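Local structure of serpin B3 (Homo sapiens, 4ZK3) at residues K54-F59 and M302-I307; P31-S36 and A345-V350; V231-Y236 and F372-K377. The protein belongs to the serpin family of protease inhibitors, probably trapping target proteases, and is linked to psoriasis as the source of Pso p27, which forms large aggregates. One frame throughout, in Å; residues are numbered along the deposited sequence.

Contact 1: residues K54-F59 and M302-I307; sequences KKVLHF and MGMVDI
One valine carries this whole contact: every approach across it involves V56, which meets M302, G303 and M304 in succession and supplies 104 of the 196 Å² buried between the segments. Its two methyls divide the work. CG2 lies 3.4 Å from M302 O and 3.7 Å from M304 CG, while CG1 faces the two thioether groups, 4.0 Å from the CE methyl of M302 and 3.8 Å from the SD sulfur of M304. A bend at chi3 (50°) sets M302 CE against V56 CG1; M304 meets the valine with CG and SD instead. Each methionine crosses V56 at about a right angle, and the turn that joins them touches it too. That turn is the end of a second helix. In this serpin, helices 47-57 and 296-302 finish near each other, and each closes with a Schellman motif. At the first, H58 takes positive phi, F59 N bonds K54 O at 2.8 Å, and a weak bond runs from H58 N to K55 O. At the second, G303 has phi 131°; lacking a side chain, it lets its CA come within 4.0 Å of V56 CG2. No hydrogen bond joins the two segments, and the fit is one of methyl, methylene and sulfur surfaces with a backbone carbonyl oxygen among them. F11 of helix 4-19 touches both V56 and M302, and I53 touches M304. Polar ties lie to the sides: Q52 OE1 accepts from the backbone N of V305 and of D306, and H58 NE2 is hydrogen-bonded to D14 of helix 4-19.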
ATOM      1  N   LYS A  54      15.443  -9.539   1.331  1.00 30.51           N
ATOM      2  CA  LYS A  54      15.510  -9.398  -0.110  1.00 35.36           C
ATOM      3  C   LYS A  54      14.571 -10.364  -0.785  1.00 36.33           C
ATOM      4  O   LYS A  54      13.895  -9.986  -1.756  1.00 37.03           O
ATOM      5  CB  LYS A  54      16.930  -9.573  -0.656  1.00 37.85           C
ATOM      6  CG  LYS A  54      17.711  -8.277  -0.757  1.00 45.31           C
ATOM      7  CD  LYS A  54      19.044  -8.404  -1.488  1.00 48.00           C
ATOM      8  CE  LYS A  54      20.012  -9.201  -0.630  1.00 56.31           C
ATOM      9  NZ  LYS A  54      21.304  -8.496  -0.345  1.00 62.82           N
ATOM     10  N   LYS A  55      14.516 -11.602  -0.289  1.00 35.27           N
ATOM     11  CA  LYS A  55      13.669 -12.601  -0.926  1.00 35.78           C
ATOM     12  C   LYS A  55      12.164 -12.281  -0.768  1.00 32.08           C
ATOM     13  O   LYS A  55      11.394 -12.421  -1.677  1.00 31.72           O
ATOM     14  CB  LYS A  55      13.938 -13.982  -0.330  1.00 39.08           C
ATOM     15  CG  LYS A  55      12.921 -14.983  -0.849  1.00 46.09           C
ATOM     16  CD  LYS A  55      13.284 -16.432  -0.584  1.00 57.78           C
ATOM     17  CE  LYS A  55      12.607 -17.311  -1.638  1.00 63.76           C
ATOM     18  NZ  LYS A  55      11.928 -18.455  -0.981  1.00 72.38           N
ATOM     19  N   VAL A  56      11.761 -11.888   0.432  1.00 32.69           N
ATOM     20  CA  VAL A  56      10.386 -11.483   0.701  1.00 29.44           C
ATOM     21  C   VAL A  56       9.981 -10.309  -0.166  1.00 26.76           C
ATOM     22  O   VAL A  56       8.886 -10.318  -0.706  1.00 28.12           O
ATOM     23  CB  VAL A  56      10.243 -11.187   2.185  1.00 33.98           C
ATOM     24  CG1 VAL A  56       9.012 -10.337   2.514  1.00 34.49           C
ATOM     25  CG2 VAL A  56      10.226 -12.514   2.951  1.00 38.25           C
ATOM     26  N   LEU A  57      10.859  -9.309  -0.328  1.00 25.87           N
ATOM     27  CA  LEU A  57      10.563  -8.122  -1.164  1.00 25.89           C
ATOM     28  C   LEU A  57      10.669  -8.380  -2.688  1.00 29.01           C
ATOM     29  O   LEU A  57      10.226  -7.548  -3.526  1.00 26.56           O
ATOM     30  CB  LEU A  57      11.488  -6.997  -0.781  1.00 24.69           C
ATOM     31  CG  LEU A  57      11.268  -6.480   0.650  1.00 24.53           C
ATOM     32  CD1 LEU A  57      12.340  -5.465   0.973  1.00 24.78           C
ATOM     33  CD2 LEU A  57       9.917  -5.850   0.801  1.00 23.27           C
ATOM     34  N   HIS A  58      11.229  -9.551  -3.028  1.00 29.24           N
ATOM     35  CA  HIS A  58      11.552  -9.948  -4.412  1.00 31.23           C
ATOM     36  C   HIS A  58      12.698  -9.055  -4.979  1.00 30.48           C
ATOM     37  O   HIS A  58      12.918  -9.007  -6.171  1.00 32.76           O
ATOM     38  CB  HIS A  58      10.318 -10.023  -5.348  1.00 29.67           C
ATOM     39  CG  HIS A  58       9.292 -11.083  -4.978  1.00 29.18           C
ATOM     40  ND1 HIS A  58       9.088 -12.212  -5.736  1.00 29.20           N
ATOM     41  CD2 HIS A  58       8.395 -11.163  -3.968  1.00 29.63           C
ATOM     42  CE1 HIS A  58       8.131 -12.957  -5.202  1.00 28.83           C
ATOM     43  NE2 HIS A  58       7.683 -12.340  -4.126  1.00 26.34           N
ATOM     44  N   PHE A  59      13.465  -8.418  -4.087  1.00 34.16           N
ATOM     45  CA  PHE A  59      14.588  -7.553  -4.462  1.00 33.63           C
ATOM     46  C   PHE A  59      15.732  -8.419  -4.968  1.00 37.61           C
ATOM     47  O   PHE A  59      16.633  -7.915  -5.626  1.00 44.17           O
ATOM     48  CB  PHE A  59      15.090  -6.724  -3.270  1.00 34.93           C
ATOM     49  CG  PHE A  59      14.330  -5.399  -3.020  1.00 36.64           C
ATOM     50  CD1 PHE A  59      13.078  -5.145  -3.583  1.00 35.30           C
ATOM     51  CD2 PHE A  59      14.885  -4.435  -2.164  1.00 36.95           C
ATOM     52  CE1 PHE A  59      12.414  -3.958  -3.314  1.00 37.17           C
ATOM     53  CE2 PHE A  59      14.248  -3.258  -1.906  1.00 37.33           C
ATOM     54  CZ  PHE A  59      13.006  -3.013  -2.490  1.00 41.56           C
ATOM     55  N   MET A 302       6.352 -15.502   5.541  1.00 36.04           N
ATOM     56  CA  MET A 302       6.742 -15.238   4.195  1.00 32.59           C
ATOM     57  C   MET A 302       8.197 -15.514   4.055  1.00 32.77           C
ATOM     58  O   MET A 302       8.666 -15.567   2.965  1.00 38.83           O
ATOM     59  CB  MET A 302       6.379 -13.798   3.771  1.00 35.72           C
ATOM     60  CG  MET A 302       4.845 -13.575   3.662  1.00 41.24           C
ATOM     61  SD  MET A 302       4.164 -11.900   3.347  1.00 37.81           S
ATOM     62  CE  MET A 302       5.247 -11.592   1.978  1.00 32.97           C
ATOM     63  N   GLY A 303       8.939 -15.693   5.144  1.00 36.38           N
ATOM     64  CA  GLY A 303      10.383 -15.975   5.036  1.00 35.93           C
ATOM     65  C   GLY A 303      11.277 -15.120   5.903  1.00 40.46           C
ATOM     66  O   GLY A 303      12.480 -15.422   6.041  1.00 39.17           O
ATOM     67  N   MET A 304      10.728 -14.035   6.470  1.00 38.06           N
ATOM     68  CA  MET A 304      11.539 -13.124   7.291  1.00 38.94           C
ATOM     69  C   MET A 304      11.526 -13.597   8.747  1.00 38.07           C
ATOM     70  O   MET A 304      10.643 -13.201   9.540  1.00 33.99           O
ATOM     71  CB  MET A 304      11.096 -11.643   7.151  1.00 35.44           C
ATOM     72  CG  MET A 304      11.675 -10.893   5.972  1.00 33.65           C
ATOM     73  SD  MET A 304      10.820  -9.290   5.676  1.00 32.48           S
ATOM     74  CE  MET A 304      11.091  -8.448   7.215  1.00 28.86           C
ATOM     75  N   VAL A 305      12.518 -14.443   9.094  1.00 37.51           N
ATOM     76  CA  VAL A 305      12.606 -15.011  10.457  1.00 36.92           C
ATOM     77  C   VAL A 305      13.708 -14.448  11.337  1.00 31.36           C
ATOM     78  O   VAL A 305      13.445 -14.134  12.511  1.00 30.75           O
ATOM     79  CB  VAL A 305      12.683 -16.576  10.519  1.00 43.17           C
ATOM     80  CG1 VAL A 305      11.320 -17.154  10.912  1.00 49.67           C
ATOM     81  CG2 VAL A 305      13.124 -17.183   9.213  1.00 41.41           C
ATOM     82  N   ASP A 306      14.927 -14.355  10.815  1.00 29.18           N
ATOM     83  CA  ASP A 306      16.088 -13.940  11.660  1.00 31.06           C
ATOM     84  C   ASP A 306      15.851 -12.539  12.342  1.00 35.09           C
ATOM     85  O   ASP A 306      16.263 -12.264  13.479  1.00 32.37           O
ATOM     86  CB  ASP A 306      17.382 -13.855  10.800  1.00 30.44           C
ATOM     87  CG  ASP A 306      17.960 -15.261  10.359  1.00 33.84           C
ATOM     88  OD1 ASP A 306      17.209 -16.265  10.398  1.00 31.37           O
ATOM     89  OD2 ASP A 306      19.162 -15.297   9.918  1.00 28.62           O
ATOM     90  N   ILE A 307      15.190 -11.652  11.582  1.00 33.05           N
ATOM     91  CA  ILE A 307      14.965 -10.264  11.928  1.00 31.78           C
ATOM     92  C   ILE A 307      14.104 -10.168  13.161  1.00 28.60           C
ATOM     93  O   ILE A 307      14.191  -9.178  13.916  1.00 28.88           O
ATOM     94  CB  ILE A 307      14.315  -9.528  10.715  1.00 34.05           C
ATOM     95  CG1 ILE A 307      14.239  -8.048  10.923  1.00 35.45           C
ATOM     96  CG2 ILE A 307      12.898 -10.014  10.463  1.00 36.01           C
ATOM     97  CD1 ILE A 307      15.539  -7.346  10.739  1.00 39.36           C
TER

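Contact 2: residues P31-S36 and A345-V350; sequences PISITS and AATAVV
S33 OG lies over one face of the A346-T347 peptide, 3.8 Å from A346 C and 3.5 Å from T347 N, at an angle too poor for a bond to that N. Within the sheet, the backbones of A346 and T347 pair with K331 and N178 on the two adjoining strands. Strand 340-351 thus runs between strands 174-185 and 325-336 and antiparallel to both, which is how the reactive-centre loop sits once it has entered the central sheet of a relaxed serpin; the alanine-rich sequence fits the hinge of that loop. The 31-36 segment of helix 31-42 runs at 25° to the 345-350 segment, their axes 7.5 Å apart at closest, and the site corresponds to the shutter region of the family. The central interaction is a hydrogen bond between two hydroxyls, S33 OG and T347 OG1, 2.7 Å apart, in which either could be the donor. S33 CB points toward the strand, and chi1 169°, with OG opposite the backbone N, places the hydroxyl within reach of T347 OG1, whose own CB faces the helix. T347 OG1 is also hydrogen-bonded to H330 ND1 of strand 325-336, so two polar groups grip this buried hydroxyl. A neighbouring helix hydroxyl, S36 OG, bonds N105 ND2. I34 comes across T347 at about a right angle, its CG1 methylene 3.5 Å from T347 OG1.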
ATOM      1  N   PRO A  31       1.307  -1.454  -0.715  1.00 14.75           N
ATOM      2  CA  PRO A  31       2.493  -2.295  -0.791  1.00 16.50           C
ATOM      3  C   PRO A  31       3.783  -1.493  -0.872  1.00 16.20           C
ATOM      4  O   PRO A  31       4.814  -1.890  -0.332  1.00 16.78           O
ATOM      5  CB  PRO A  31       2.298  -3.070  -2.104  1.00 17.28           C
ATOM      6  CG  PRO A  31       1.252  -2.312  -2.887  1.00 16.27           C
ATOM      7  CD  PRO A  31       0.394  -1.617  -1.860  1.00 15.11           C
ATOM      8  N   ILE A  32       3.740  -0.335  -1.507  1.00 17.79           N
ATOM      9  CA  ILE A  32       4.956   0.501  -1.672  1.00 18.22           C
ATOM     10  C   ILE A  32       5.427   1.044  -0.349  1.00 17.31           C
ATOM     11  O   ILE A  32       6.652   1.136  -0.071  1.00 18.57           O
ATOM     12  CB  ILE A  32       4.676   1.660  -2.639  1.00 22.30           C
ATOM     13  CG1 ILE A  32       4.873   1.188  -4.056  1.00 28.25           C
ATOM     14  CG2 ILE A  32       5.683   2.776  -2.450  1.00 25.83           C
ATOM     15  CD1 ILE A  32       6.326   0.788  -4.354  1.00 30.40           C
ATOM     16  N   SER A  33       4.468   1.403   0.496  1.00 17.22           N
ATOM     17  CA  SER A  33       4.801   1.871   1.870  1.00 17.07           C
ATOM     18  C   SER A  33       5.518   0.799   2.637  1.00 16.95           C
ATOM     19  O   SER A  33       6.539   1.037   3.341  1.00 15.38           O
ATOM     20  CB  SER A  33       3.515   2.306   2.569  1.00 18.12           C
ATOM     21  OG  SER A  33       3.757   2.521   3.944  1.00 18.36           O
ATOM     22  N   ILE A  34       5.062  -0.424   2.462  1.00 18.50           N
ATOM     23  CA  ILE A  34       5.674  -1.534   3.185  1.00 18.96           C
ATOM     24  C   ILE A  34       7.045  -1.863   2.606  1.00 19.32           C
ATOM     25  O   ILE A  34       8.017  -2.057   3.344  1.00 20.03           O
ATOM     26  CB  ILE A  34       4.780  -2.740   3.151  1.00 20.31           C
ATOM     27  CG1 ILE A  34       3.449  -2.373   3.766  1.00 20.90           C
ATOM     28  CG2 ILE A  34       5.438  -3.840   3.920  1.00 20.82           C
ATOM     29  CD1 ILE A  34       2.356  -3.380   3.567  1.00 20.75           C
ATOM     30  N   THR A  35       7.139  -1.892   1.296  1.00 19.22           N
ATOM     31  CA  THR A  35       8.442  -2.062   0.648  1.00 21.07           C
ATOM     32  C   THR A  35       9.432  -1.036   1.119  1.00 20.72           C
ATOM     33  O   THR A  35      10.572  -1.348   1.461  1.00 21.37           O
ATOM     34  CB  THR A  35       8.310  -2.020  -0.863  1.00 18.98           C
ATOM     35  OG1 THR A  35       7.539  -3.141  -1.279  1.00 20.52           O
ATOM     36  CG2 THR A  35       9.673  -2.113  -1.481  1.00 23.05           C
ATOM     37  N   SER A  36       9.005   0.213   1.154  1.00 21.91           N
ATOM     38  CA  SER A  36       9.894   1.306   1.567  1.00 20.48           C
ATOM     39  C   SER A  36      10.399   1.133   3.020  1.00 19.49           C
ATOM     40  O   SER A  36      11.579   1.327   3.293  1.00 19.53           O
ATOM     41  CB  SER A  36       9.179   2.640   1.327  1.00 22.03           C
ATOM     42  OG  SER A  36       9.939   3.737   1.757  1.00 26.29           O
ATOM     43  N   ALA A 345      -1.602   5.751   3.652  1.00 17.86           N
ATOM     44  CA  ALA A 345      -1.170   4.559   4.419  1.00 15.29           C
ATOM     45  C   ALA A 345       0.091   4.861   5.125  1.00 15.97           C
ATOM     46  O   ALA A 345       0.791   5.864   4.810  1.00 15.10           O
ATOM     47  CB  ALA A 345      -1.015   3.342   3.525  1.00 15.17           C
ATOM     48  N   ALA A 346       0.399   4.025   6.100  1.00 14.88           N
ATOM     49  CA  ALA A 346       1.660   4.169   6.725  1.00 16.06           C
ATOM     50  C   ALA A 346       2.104   2.844   7.298  1.00 16.24           C
ATOM     51  O   ALA A 346       1.264   1.997   7.635  1.00 16.56           O
ATOM     52  CB  ALA A 346       1.629   5.268   7.798  1.00 16.60           C
ATOM     53  N   THR A 347       3.421   2.677   7.413  1.00 15.84           N
ATOM     54  CA  THR A 347       4.040   1.498   7.970  1.00 16.62           C
ATOM     55  C   THR A 347       5.058   1.888   9.019  1.00 18.96           C
ATOM     56  O   THR A 347       5.875   2.775   8.800  1.00 17.96           O
ATOM     57  CB  THR A 347       4.749   0.710   6.834  1.00 18.56           C
ATOM     58  OG1 THR A 347       3.843   0.488   5.730  1.00 17.11           O
ATOM     59  CG2 THR A 347       5.321  -0.570   7.345  1.00 18.07           C
ATOM     60  N   ALA A 348       5.001   1.206  10.165  1.00 18.50           N
ATOM     61  CA  ALA A 348       5.954   1.395  11.254  1.00 19.64           C
ATOM     62  C   ALA A 348       6.703   0.098  11.523  1.00 19.63           C
ATOM     63  O   ALA A 348       6.100  -0.954  11.626  1.00 18.49           O
ATOM     64  CB  ALA A 348       5.213   1.843  12.531  1.00 22.27           C
ATOM     65  N   VAL A 349       8.012   0.189  11.660  1.00 19.91           N
ATOM     66  CA  VAL A 349       8.852  -0.918  12.053  1.00 21.23           C
ATOM     67  C   VAL A 349       9.529  -0.512  13.372  1.00 23.82           C
ATOM     68  O   VAL A 349      10.189   0.566  13.436  1.00 21.90           O
ATOM     69  CB  VAL A 349       9.939  -1.139  10.988  1.00 22.22           C
ATOM     70  CG1 VAL A 349      11.014  -2.174  11.454  1.00 24.58           C
ATOM     71  CG2 VAL A 349       9.277  -1.508   9.629  1.00 20.34           C
ATOM     72  N   VAL A 350       9.328  -1.340  14.408  1.00 24.36           N
ATOM     73  CA  VAL A 350       9.786  -1.069  15.788  1.00 26.91           C
ATOM     74  C   VAL A 350      10.873  -2.046  16.198  1.00 28.05           C
ATOM     75  O   VAL A 350      10.735  -3.238  15.989  1.00 27.09           O
ATOM     76  CB  VAL A 350       8.644  -1.248  16.792  1.00 28.75           C
ATOM     77  CG1 VAL A 350       9.092  -0.900  18.210  1.00 27.77           C
ATOM     78  CG2 VAL A 350       7.469  -0.393  16.413  1.00 26.95           C
TER

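Contact 3: residues V231-Y236 and F372-K377; sequences VLEIPY and FIRQNK
Y236 lays the phenol end of its side chain across I373, its OH 4.0 Å from both I373 CG1 and I373 CD1, while Y236 CE2 lies 4.3 Å from I373 CG2. The side chains cross at about a right angle, and the tyrosine ring also meets W186 with nearly parallel planes and F182 edge-to-face. Strands 229-235 and 369-375 both pair with strand 241-248 and meet across it in sheet B of the serpin fold, their touching parts 86° apart. The polar half of the contact is looser. E233 OE2 stands at the guanidinium edge of R374, 3.7 Å from NH2, a long salt bridge with the two planes 59° apart. Within 372-377, R374 bends at chi3 (69°), turning its NE and NH2 edge to N376 OD1, which stays in the guanidinium plane: NE (3.0 Å) lies in the carbonyl plane, NH2 (3.2 Å) above it. R374 NH1 bonds T270 O, E233 bonds S242 OG (through OE2) and H220 ND1 (through OE1), and N376 ND2 also reaches S242 OG. E233 and R374 thus have other hydrogen-bond partners, and their salt bridge is probably only part of what holds them; the buried Y236 OH has no polar partner in the model.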
ATOM      1  N   VAL A 231     -12.278  -5.553 -16.753  1.00 28.82           N
ATOM      2  CA  VAL A 231     -11.256  -4.578 -16.277  1.00 31.98           C
ATOM      3  C   VAL A 231     -11.521  -3.189 -16.785  1.00 28.89           C
ATOM      4  O   VAL A 231     -11.758  -3.003 -17.963  1.00 30.91           O
ATOM      5  CB  VAL A 231      -9.822  -4.975 -16.714  1.00 34.64           C
ATOM      6  CG1 VAL A 231      -8.803  -4.052 -16.088  1.00 38.11           C
ATOM      7  CG2 VAL A 231      -9.518  -6.335 -16.213  1.00 38.62           C
ATOM      8  N   LEU A 232     -11.442  -2.194 -15.900  1.00 28.27           N
ATOM      9  CA  LEU A 232     -11.597  -0.820 -16.276  1.00 26.43           C
ATOM     10  C   LEU A 232     -10.499   0.078 -15.715  1.00 27.35           C
ATOM     11  O   LEU A 232     -10.121  -0.058 -14.547  1.00 24.63           O
ATOM     12  CB  LEU A 232     -12.963  -0.297 -15.806  1.00 29.09           C
ATOM     13  CG  LEU A 232     -13.466   1.003 -16.392  1.00 28.66           C
ATOM     14  CD1 LEU A 232     -13.907   0.787 -17.828  1.00 34.06           C
ATOM     15  CD2 LEU A 232     -14.666   1.481 -15.632  1.00 30.66           C
ATOM     16  N   GLU A 233     -10.021   1.030 -16.532  1.00 24.58           N
ATOM     17  CA  GLU A 233      -9.118   2.085 -16.064  1.00 26.32           C
ATOM     18  C   GLU A 233      -9.906   3.379 -15.940  1.00 25.90           C
ATOM     19  O   GLU A 233     -10.535   3.825 -16.877  1.00 27.36           O
ATOM     20  CB  GLU A 233      -7.898   2.287 -16.997  1.00 29.47           C
ATOM     21  CG  GLU A 233      -6.992   3.428 -16.593  1.00 27.28           C
ATOM     22  CD  GLU A 233      -6.247   4.082 -17.712  1.00 30.39           C
ATOM     23  OE1 GLU A 233      -6.763   4.144 -18.848  1.00 30.02           O
ATOM     24  OE2 GLU A 233      -5.159   4.611 -17.416  1.00 26.43           O
ATOM     25  N   ILE A 234      -9.826   3.986 -14.765  1.00 23.85           N
ATOM     26  CA  ILE A 234     -10.496   5.238 -14.480  1.00 25.10           C
ATOM     27  C   ILE A 234      -9.381   6.238 -14.199  1.00 25.78           C
ATOM     28  O   ILE A 234      -8.828   6.226 -13.115  1.00 22.75           O
ATOM     29  CB  ILE A 234     -11.449   5.150 -13.262  1.00 24.78           C
ATOM     30  CG1 ILE A 234     -12.345   3.923 -13.343  1.00 26.47           C
ATOM     31  CG2 ILE A 234     -12.294   6.407 -13.171  1.00 24.50           C
ATOM     32  CD1 ILE A 234     -13.244   3.637 -12.154  1.00 26.73           C
ATOM     33  N   PRO A 235      -9.037   7.107 -15.185  1.00 28.85           N
ATOM     34  CA  PRO A 235      -7.890   7.985 -14.925  1.00 25.12           C
ATOM     35  C   PRO A 235      -8.165   9.108 -13.932  1.00 25.87           C
ATOM     36  O   PRO A 235      -9.271   9.652 -13.879  1.00 25.91           O
ATOM     37  CB  PRO A 235      -7.597   8.599 -16.287  1.00 26.32           C
ATOM     38  CG  PRO A 235      -8.220   7.676 -17.294  1.00 29.14           C
ATOM     39  CD  PRO A 235      -9.456   7.150 -16.609  1.00 26.81           C
ATOM     40  N   TYR A 236      -7.118   9.510 -13.222  1.00 23.88           N
ATOM     41  CA  TYR A 236      -7.126  10.775 -12.532  1.00 23.97           C
ATOM     42  C   TYR A 236      -6.772  11.882 -13.491  1.00 25.91           C
ATOM     43  O   TYR A 236      -6.101  11.683 -14.482  1.00 26.45           O
ATOM     44  CB  TYR A 236      -6.220  10.725 -11.294  1.00 22.33           C
ATOM     45  CG  TYR A 236      -6.775   9.738 -10.273  1.00 20.80           C
ATOM     46  CD1 TYR A 236      -7.850  10.103  -9.442  1.00 23.18           C
ATOM     47  CD2 TYR A 236      -6.243   8.479 -10.139  1.00 21.41           C
ATOM     48  CE1 TYR A 236      -8.404   9.214  -8.537  1.00 23.81           C
ATOM     49  CE2 TYR A 236      -6.771   7.555  -9.234  1.00 21.34           C
ATOM     50  CZ  TYR A 236      -7.861   7.931  -8.437  1.00 21.31           C
ATOM     51  OH  TYR A 236      -8.410   7.061  -7.556  1.00 22.28           O
ATOM     52  N   PHE A 372      -7.139  -0.925  -7.580  1.00 19.77           N
ATOM     53  CA  PHE A 372      -5.836  -0.401  -7.186  1.00 18.63           C
ATOM     54  C   PHE A 372      -5.558   0.920  -7.833  1.00 18.27           C
ATOM     55  O   PHE A 372      -6.203   1.278  -8.832  1.00 17.20           O
ATOM     56  CB  PHE A 372      -4.716  -1.415  -7.430  1.00 20.56           C
ATOM     57  CG  PHE A 372      -4.483  -1.769  -8.861  1.00 20.65           C
ATOM     58  CD1 PHE A 372      -3.609  -1.029  -9.638  1.00 20.95           C
ATOM     59  CD2 PHE A 372      -5.086  -2.904  -9.416  1.00 22.98           C
ATOM     60  CE1 PHE A 372      -3.364  -1.410 -10.949  1.00 23.47           C
ATOM     61  CE2 PHE A 372      -4.865  -3.282 -10.732  1.00 24.47           C
ATOM     62  CZ  PHE A 372      -3.972  -2.549 -11.505  1.00 23.30           C
ATOM     63  N   ILE A 373      -4.630   1.655  -7.206  1.00 17.50           N
ATOM     64  CA  ILE A 373      -4.206   2.945  -7.680  1.00 17.15           C
ATOM     65  C   ILE A 373      -2.768   2.796  -8.158  1.00 18.21           C
ATOM     66  O   ILE A 373      -1.879   2.413  -7.400  1.00 18.12           O
ATOM     67  CB  ILE A 373      -4.355   4.040  -6.619  1.00 16.79           C
ATOM     68  CG1 ILE A 373      -5.844   4.258  -6.270  1.00 17.38           C
ATOM     69  CG2 ILE A 373      -3.725   5.355  -7.101  1.00 18.19           C
ATOM     70  CD1 ILE A 373      -6.057   5.027  -4.987  1.00 18.32           C
ATOM     71  N   ARG A 374      -2.552   3.161  -9.408  1.00 19.22           N
ATOM     72  CA  ARG A 374      -1.309   3.002 -10.113  1.00 19.25           C
ATOM     73  C   ARG A 374      -0.740   4.340 -10.560  1.00 20.62           C
ATOM     74  O   ARG A 374      -1.465   5.175 -11.107  1.00 19.57           O
ATOM     75  CB  ARG A 374      -1.572   2.157 -11.354  1.00 21.16           C
ATOM     76  CG  ARG A 374      -0.321   1.804 -12.171  1.00 24.62           C
ATOM     77  CD  ARG A 374      -0.718   0.910 -13.375  1.00 28.55           C
ATOM     78  NE  ARG A 374      -1.497   1.671 -14.374  1.00 29.71           N
ATOM     79  CZ  ARG A 374      -2.286   1.130 -15.321  1.00 32.80           C
ATOM     80  NH1 ARG A 374      -2.423  -0.194 -15.462  1.00 31.35           N
ATOM     81  NH2 ARG A 374      -2.931   1.937 -16.167  1.00 32.40           N
ATOM     82  N   GLN A 375       0.577   4.490 -10.410  1.00 22.24           N
ATOM     83  CA  GLN A 375       1.331   5.618 -11.024  1.00 24.55           C
ATOM     84  C   GLN A 375       1.718   5.174 -12.447  1.00 24.91           C
ATOM     85  O   GLN A 375       2.406   4.162 -12.654  1.00 22.65           O
ATOM     86  CB  GLN A 375       2.453   6.089 -10.141  1.00 28.71           C
ATOM     87  CG  GLN A 375       3.777   6.388 -10.801  1.00 44.24           C
ATOM     88  CD  GLN A 375       4.070   7.821 -10.937  1.00 45.41           C
ATOM     89  OE1 GLN A 375       4.009   8.576  -9.976  1.00 56.82           O
ATOM     90  NE2 GLN A 375       4.447   8.211 -12.123  1.00 54.22           N
ATOM     91  N   ASN A 376       1.183   5.861 -13.448  1.00 24.52           N
ATOM     92  CA  ASN A 376       1.242   5.262 -14.811  1.00 28.92           C
ATOM     93  C   ASN A 376       2.657   5.212 -15.485  1.00 27.83           C
ATOM     94  O   ASN A 376       3.025   4.216 -16.069  1.00 28.17           O
ATOM     95  CB  ASN A 376       0.228   5.959 -15.727  1.00 30.20           C
ATOM     96  CG  ASN A 376      -1.220   5.691 -15.322  1.00 27.36           C
ATOM     97  OD1 ASN A 376      -1.591   4.603 -14.906  1.00 31.70           O
ATOM     98  ND2 ASN A 376      -2.028   6.656 -15.507  1.00 28.82           N
ATOM     99  N   LYS A 377       3.446   6.259 -15.323  1.00 34.10           N
ATOM    100  CA  LYS A 377       4.787   6.330 -15.952  1.00 36.83           C
ATOM    101  C   LYS A 377       5.741   5.295 -15.398  1.00 37.45           C
ATOM    102  O   LYS A 377       6.502   4.697 -16.139  1.00 37.52           O
ATOM    103  CB  LYS A 377       5.372   7.731 -15.764  1.00 43.77           C
ATOM    104  CG  LYS A 377       4.943   8.647 -16.911  1.00 59.32           C
ATOM    105  CD  LYS A 377       4.377  10.023 -16.536  1.00 68.43           C
ATOM    106  CE  LYS A 377       3.006  10.234 -17.194  1.00 72.59           C
ATOM    107  NZ  LYS A 377       2.731  11.677 -17.351  1.00 82.58           N
TER

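Overall arrangement
Contacts 1 and 2 are direct neighbours, their centres 14 Å apart: F59 CZ reaches T35 CG2 at 3.6 Å and L57 CD2 reaches T35 CA at 4.1 Å, so the end of helix 47-57 (L57) and F59 just beyond it pack on the side of helix 31-42 that turns away from strand 345-350. Contact 3 stands apart, with its centre 21 Å from that of contact 2 (nearest atoms about 7 Å) and 29 Å from that of contact 1, on the far side of the chain's centre. Contact 2 alone involves strand 340-351, which has the position of an inserted reactive-centre loop; the unmodelled residues 353-359 are consistent with a mobile or cleaved part of it.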